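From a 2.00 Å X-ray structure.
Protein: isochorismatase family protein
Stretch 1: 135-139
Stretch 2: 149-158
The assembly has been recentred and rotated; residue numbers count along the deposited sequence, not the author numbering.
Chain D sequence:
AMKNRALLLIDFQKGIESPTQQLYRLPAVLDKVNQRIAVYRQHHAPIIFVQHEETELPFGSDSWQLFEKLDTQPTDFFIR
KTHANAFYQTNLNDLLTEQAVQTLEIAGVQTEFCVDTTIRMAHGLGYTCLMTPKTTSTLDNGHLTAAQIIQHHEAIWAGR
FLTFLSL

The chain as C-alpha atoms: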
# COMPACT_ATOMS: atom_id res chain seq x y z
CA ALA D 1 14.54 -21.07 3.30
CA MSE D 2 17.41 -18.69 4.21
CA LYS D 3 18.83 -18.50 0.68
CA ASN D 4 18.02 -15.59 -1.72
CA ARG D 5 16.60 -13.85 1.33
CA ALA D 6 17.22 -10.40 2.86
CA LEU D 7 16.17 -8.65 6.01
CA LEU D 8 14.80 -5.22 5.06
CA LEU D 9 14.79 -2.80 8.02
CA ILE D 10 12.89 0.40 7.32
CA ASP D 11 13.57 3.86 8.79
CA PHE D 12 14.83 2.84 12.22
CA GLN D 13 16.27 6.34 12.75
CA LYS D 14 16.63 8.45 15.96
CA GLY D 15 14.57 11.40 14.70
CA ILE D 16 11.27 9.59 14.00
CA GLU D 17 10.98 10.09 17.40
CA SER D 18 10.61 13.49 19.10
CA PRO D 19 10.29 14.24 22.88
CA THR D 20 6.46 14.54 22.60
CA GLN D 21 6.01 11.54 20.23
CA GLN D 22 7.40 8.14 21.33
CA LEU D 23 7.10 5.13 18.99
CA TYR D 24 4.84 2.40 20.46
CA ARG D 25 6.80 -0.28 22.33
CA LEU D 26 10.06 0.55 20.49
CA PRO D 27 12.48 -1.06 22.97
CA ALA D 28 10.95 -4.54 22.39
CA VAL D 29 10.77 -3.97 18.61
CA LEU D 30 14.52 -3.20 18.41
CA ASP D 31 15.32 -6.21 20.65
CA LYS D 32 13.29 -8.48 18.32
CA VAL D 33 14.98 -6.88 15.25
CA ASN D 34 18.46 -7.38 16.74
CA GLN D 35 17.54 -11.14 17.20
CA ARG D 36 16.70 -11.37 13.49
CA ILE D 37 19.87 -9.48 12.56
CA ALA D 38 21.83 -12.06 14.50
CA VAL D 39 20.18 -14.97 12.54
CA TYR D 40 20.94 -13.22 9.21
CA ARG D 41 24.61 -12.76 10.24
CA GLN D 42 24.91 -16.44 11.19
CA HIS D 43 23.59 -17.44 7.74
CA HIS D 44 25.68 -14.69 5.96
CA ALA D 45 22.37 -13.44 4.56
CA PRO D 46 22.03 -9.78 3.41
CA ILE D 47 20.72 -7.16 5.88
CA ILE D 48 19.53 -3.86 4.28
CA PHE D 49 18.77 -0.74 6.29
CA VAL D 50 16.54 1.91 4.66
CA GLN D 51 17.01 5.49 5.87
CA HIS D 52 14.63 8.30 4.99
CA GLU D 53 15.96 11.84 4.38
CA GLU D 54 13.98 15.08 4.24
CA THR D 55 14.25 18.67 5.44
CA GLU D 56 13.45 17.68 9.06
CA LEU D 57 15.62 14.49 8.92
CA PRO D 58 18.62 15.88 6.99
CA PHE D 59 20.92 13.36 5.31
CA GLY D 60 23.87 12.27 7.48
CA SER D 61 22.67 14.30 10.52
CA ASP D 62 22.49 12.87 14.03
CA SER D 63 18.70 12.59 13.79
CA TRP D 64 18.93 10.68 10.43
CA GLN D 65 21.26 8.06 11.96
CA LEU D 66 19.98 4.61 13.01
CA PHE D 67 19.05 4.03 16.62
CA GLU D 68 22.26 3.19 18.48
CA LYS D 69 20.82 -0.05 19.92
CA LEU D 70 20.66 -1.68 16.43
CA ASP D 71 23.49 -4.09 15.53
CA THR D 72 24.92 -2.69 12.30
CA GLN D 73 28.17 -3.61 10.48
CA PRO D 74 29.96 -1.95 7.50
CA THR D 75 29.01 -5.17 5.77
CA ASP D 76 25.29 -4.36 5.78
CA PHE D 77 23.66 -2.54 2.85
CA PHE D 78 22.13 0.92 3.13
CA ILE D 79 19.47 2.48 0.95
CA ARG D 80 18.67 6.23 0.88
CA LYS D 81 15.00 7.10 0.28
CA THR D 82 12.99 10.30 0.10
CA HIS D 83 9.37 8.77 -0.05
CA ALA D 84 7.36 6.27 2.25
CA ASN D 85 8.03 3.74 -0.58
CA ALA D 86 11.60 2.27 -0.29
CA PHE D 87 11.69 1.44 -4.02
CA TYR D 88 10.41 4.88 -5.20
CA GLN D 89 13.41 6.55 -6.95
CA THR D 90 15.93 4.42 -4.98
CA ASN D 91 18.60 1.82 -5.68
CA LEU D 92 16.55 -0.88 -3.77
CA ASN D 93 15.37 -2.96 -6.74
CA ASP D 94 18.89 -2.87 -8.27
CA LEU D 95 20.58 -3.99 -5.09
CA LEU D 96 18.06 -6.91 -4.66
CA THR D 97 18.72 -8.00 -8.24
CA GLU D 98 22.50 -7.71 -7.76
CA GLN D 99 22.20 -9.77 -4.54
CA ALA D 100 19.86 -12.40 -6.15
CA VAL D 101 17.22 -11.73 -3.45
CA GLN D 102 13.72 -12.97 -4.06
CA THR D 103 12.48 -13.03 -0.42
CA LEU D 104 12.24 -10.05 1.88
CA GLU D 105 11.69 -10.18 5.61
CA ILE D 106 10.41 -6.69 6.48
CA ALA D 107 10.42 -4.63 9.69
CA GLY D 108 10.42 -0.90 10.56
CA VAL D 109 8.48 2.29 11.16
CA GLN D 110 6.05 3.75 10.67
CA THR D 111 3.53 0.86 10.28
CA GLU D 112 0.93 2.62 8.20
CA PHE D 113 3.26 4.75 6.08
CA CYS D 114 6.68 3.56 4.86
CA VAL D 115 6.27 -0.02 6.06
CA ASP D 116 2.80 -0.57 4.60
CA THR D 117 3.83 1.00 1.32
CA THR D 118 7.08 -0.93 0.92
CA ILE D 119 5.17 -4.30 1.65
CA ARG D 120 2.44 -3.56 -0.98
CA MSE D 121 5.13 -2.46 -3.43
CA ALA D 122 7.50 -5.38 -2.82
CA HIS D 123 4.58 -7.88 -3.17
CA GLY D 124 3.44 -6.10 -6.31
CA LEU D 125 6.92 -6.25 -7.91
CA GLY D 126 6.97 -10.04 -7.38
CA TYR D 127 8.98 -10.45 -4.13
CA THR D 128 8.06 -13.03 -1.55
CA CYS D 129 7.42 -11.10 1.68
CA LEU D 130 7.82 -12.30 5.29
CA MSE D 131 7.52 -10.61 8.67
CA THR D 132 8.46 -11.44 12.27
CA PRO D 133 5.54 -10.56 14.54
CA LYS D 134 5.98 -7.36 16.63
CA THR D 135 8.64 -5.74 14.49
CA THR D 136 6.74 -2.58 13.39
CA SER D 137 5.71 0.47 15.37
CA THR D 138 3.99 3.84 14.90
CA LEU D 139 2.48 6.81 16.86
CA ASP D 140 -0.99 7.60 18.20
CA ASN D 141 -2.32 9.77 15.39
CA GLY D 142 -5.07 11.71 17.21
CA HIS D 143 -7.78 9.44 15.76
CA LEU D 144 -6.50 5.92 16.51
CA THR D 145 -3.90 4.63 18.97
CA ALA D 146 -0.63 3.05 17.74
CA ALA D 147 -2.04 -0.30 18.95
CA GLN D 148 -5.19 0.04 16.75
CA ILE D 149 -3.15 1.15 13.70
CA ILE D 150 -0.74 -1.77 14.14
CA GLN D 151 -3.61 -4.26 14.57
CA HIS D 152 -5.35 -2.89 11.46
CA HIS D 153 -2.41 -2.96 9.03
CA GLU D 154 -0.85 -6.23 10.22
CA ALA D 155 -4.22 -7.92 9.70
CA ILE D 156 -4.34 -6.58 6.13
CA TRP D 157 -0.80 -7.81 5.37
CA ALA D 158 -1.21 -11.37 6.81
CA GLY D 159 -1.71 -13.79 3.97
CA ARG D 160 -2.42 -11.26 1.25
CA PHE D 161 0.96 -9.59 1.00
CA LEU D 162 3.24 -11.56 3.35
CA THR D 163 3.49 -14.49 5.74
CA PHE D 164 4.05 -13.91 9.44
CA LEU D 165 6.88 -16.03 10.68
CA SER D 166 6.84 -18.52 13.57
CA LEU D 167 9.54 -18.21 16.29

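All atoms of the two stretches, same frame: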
# COMPACT_ATOMS: atom_id res chain seq x y z
N THR D 135 7.41 -6.40 14.92
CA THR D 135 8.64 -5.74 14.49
C THR D 135 8.28 -4.44 13.71
O THR D 135 9.06 -3.94 12.94
CB THR D 135 9.58 -6.68 13.66
OG1 THR D 135 8.85 -7.19 12.55
CG2 THR D 135 10.21 -7.83 14.56
N THR D 136 7.06 -3.94 13.90
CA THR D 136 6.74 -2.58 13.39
C THR D 136 6.21 -1.73 14.53
O THR D 136 5.74 -2.24 15.55
CB THR D 136 5.72 -2.54 12.20
OG1 THR D 136 4.39 -2.65 12.70
CG2 THR D 136 5.96 -3.65 11.21
N SER D 137 6.28 -0.40 14.36
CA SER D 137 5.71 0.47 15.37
C SER D 137 5.32 1.77 14.67
O SER D 137 5.71 2.00 13.52
CB SER D 137 6.73 0.72 16.49
OG SER D 137 6.26 1.69 17.42
N THR D 138 4.53 2.56 15.38
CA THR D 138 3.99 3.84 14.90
C THR D 138 3.55 4.67 16.13
O THR D 138 3.85 4.30 17.27
CB THR D 138 2.86 3.64 13.85
OG1 THR D 138 2.67 4.85 13.13
CG2 THR D 138 1.52 3.10 14.41
N LEU D 139 2.86 5.78 15.87
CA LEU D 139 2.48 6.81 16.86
C LEU D 139 0.97 6.89 16.95
O LEU D 139 0.28 6.60 15.95
CB LEU D 139 3.03 8.17 16.42
CG LEU D 139 4.52 8.25 16.04
CD1 LEU D 139 4.83 9.52 15.28
CD2 LEU D 139 5.43 8.16 17.25
N ILE D 149 -3.79 1.01 15.03
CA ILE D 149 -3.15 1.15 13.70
C ILE D 149 -2.34 -0.09 13.34
O ILE D 149 -2.45 -0.61 12.21
CB ILE D 149 -2.24 2.40 13.58
CG1 ILE D 149 -3.04 3.70 13.80
CG2 ILE D 149 -1.50 2.41 12.17
CD1 ILE D 149 -2.15 4.90 14.15
N ILE D 150 -1.52 -0.55 14.29
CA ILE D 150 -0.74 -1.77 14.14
C ILE D 150 -1.62 -2.99 13.91
O ILE D 150 -1.36 -3.77 13.00
CB ILE D 150 0.20 -2.00 15.32
CG1 ILE D 150 1.37 -1.03 15.24
CG2 ILE D 150 0.77 -3.44 15.29
CD1 ILE D 150 2.06 -0.76 16.55
N GLN D 151 -2.64 -3.17 14.76
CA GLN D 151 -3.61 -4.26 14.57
C GLN D 151 -4.23 -4.25 13.15
O GLN D 151 -4.30 -5.28 12.43
CB GLN D 151 -4.67 -4.17 15.67
CG GLN D 151 -5.85 -5.10 15.57
CD GLN D 151 -6.93 -4.80 16.66
OE1 GLN D 151 -7.50 -3.68 16.76
NE2 GLN D 151 -7.19 -5.84 17.51
N HIS D 152 -4.71 -3.08 12.76
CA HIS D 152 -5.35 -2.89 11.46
C HIS D 152 -4.46 -3.30 10.28
O HIS D 152 -4.91 -4.06 9.45
CB HIS D 152 -5.78 -1.42 11.30
CG HIS D 152 -6.45 -1.10 10.00
ND1 HIS D 152 -7.65 -1.66 9.61
CD2 HIS D 152 -6.11 -0.21 9.02
CE1 HIS D 152 -8.04 -1.11 8.46
NE2 HIS D 152 -7.10 -0.25 8.08
N HIS D 153 -3.25 -2.78 10.21
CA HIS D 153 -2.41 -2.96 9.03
C HIS D 153 -1.82 -4.38 9.00
O HIS D 153 -1.75 -5.00 7.95
CB HIS D 153 -1.30 -1.91 8.99
CG HIS D 153 -1.77 -0.60 8.43
ND1 HIS D 153 -2.43 0.35 9.19
CD2 HIS D 153 -1.78 -0.13 7.17
CE1 HIS D 153 -2.82 1.35 8.41
NE2 HIS D 153 -2.44 1.08 7.18
N GLU D 154 -1.39 -4.88 10.14
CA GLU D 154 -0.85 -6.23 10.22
C GLU D 154 -1.88 -7.26 9.82
O GLU D 154 -1.56 -8.25 9.17
CB GLU D 154 -0.24 -6.48 11.62
CG GLU D 154 1.06 -5.71 11.76
CD GLU D 154 1.91 -6.07 13.02
OE1 GLU D 154 1.43 -6.88 13.80
OE2 GLU D 154 3.01 -5.44 13.23
N ALA D 155 -3.15 -7.01 10.16
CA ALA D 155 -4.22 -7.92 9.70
C ALA D 155 -4.43 -7.86 8.19
O ALA D 155 -4.75 -8.87 7.55
CB ALA D 155 -5.54 -7.64 10.43
N ILE D 156 -4.27 -6.67 7.61
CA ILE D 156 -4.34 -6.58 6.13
C ILE D 156 -3.17 -7.34 5.46
O ILE D 156 -3.35 -8.02 4.46
CB ILE D 156 -4.27 -5.12 5.67
CG1 ILE D 156 -5.49 -4.31 6.16
CG2 ILE D 156 -4.16 -5.05 4.11
CD1 ILE D 156 -5.30 -2.80 5.92
N TRP D 157 -1.97 -7.21 5.99
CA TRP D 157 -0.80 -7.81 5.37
C TRP D 157 -0.82 -9.36 5.46
O TRP D 157 -0.41 -10.02 4.51
CB TRP D 157 0.47 -7.33 6.04
CG TRP D 157 0.61 -5.79 6.09
CD1 TRP D 157 0.08 -4.83 5.23
CD2 TRP D 157 1.41 -5.09 7.03
NE1 TRP D 157 0.48 -3.55 5.65
CE2 TRP D 157 1.33 -3.70 6.71
CE3 TRP D 157 2.20 -5.51 8.12
CZ2 TRP D 157 1.97 -2.71 7.48
CZ3 TRP D 157 2.86 -4.54 8.88
CH2 TRP D 157 2.74 -3.10 8.53
N ALA D 158 -1.29 -9.90 6.56
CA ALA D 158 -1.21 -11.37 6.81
C ALA D 158 -1.88 -12.11 5.69
O ALA D 158 -3.08 -11.90 5.42
CB ALA D 158 -1.85 -11.72 8.13
O HOH W 1 5.15 -6.94 13.06
O HOH W 2 4.34 -4.63 15.37

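The segment 135-139, weakly bonded as a strand about 136-137, packs against one side of the helix that runs through 149-157, burying 302 Å² summed over both sides. Side chains alternate along the segment: T136 and T138 direct their CA-to-CB bonds toward the helix, whereas S137 and L139 direct theirs away. On the helix, I149, I150, E154 and W157 point toward the segment; I150, E154 and W157 follow one another at about one turn, and I149 adjoins I150.

Most of the contact is apolar. CG2 of T138 lies 3.8 Å from CG2 of I149 and 4.2 Å from CG1 of I150, so its methyl bridges two consecutive helix residues. I150 also reaches the backbone, its CD1 standing 4.0 Å from CA of S137, while CD1 of I149 approaches O of L139 at 3.5 Å. Farther along the helix, CG2 of T136 meets the edge of the W157 ring, 4.0 Å from CZ3.

The polar contacts centre on the E154 carboxylate. OE2 of E154 lies 3.2 Å from OG1 of T136, close enough for a hydrogen bond, although the hydroxyl proton has another acceptor within reach. Two waters bridge E154 to the backbone of the segment: each lies 2.6 Å from OE2 of E154, and their oxygens accept from N of T135 (3.0 Å) and N of T136 (3.2 Å), respectively.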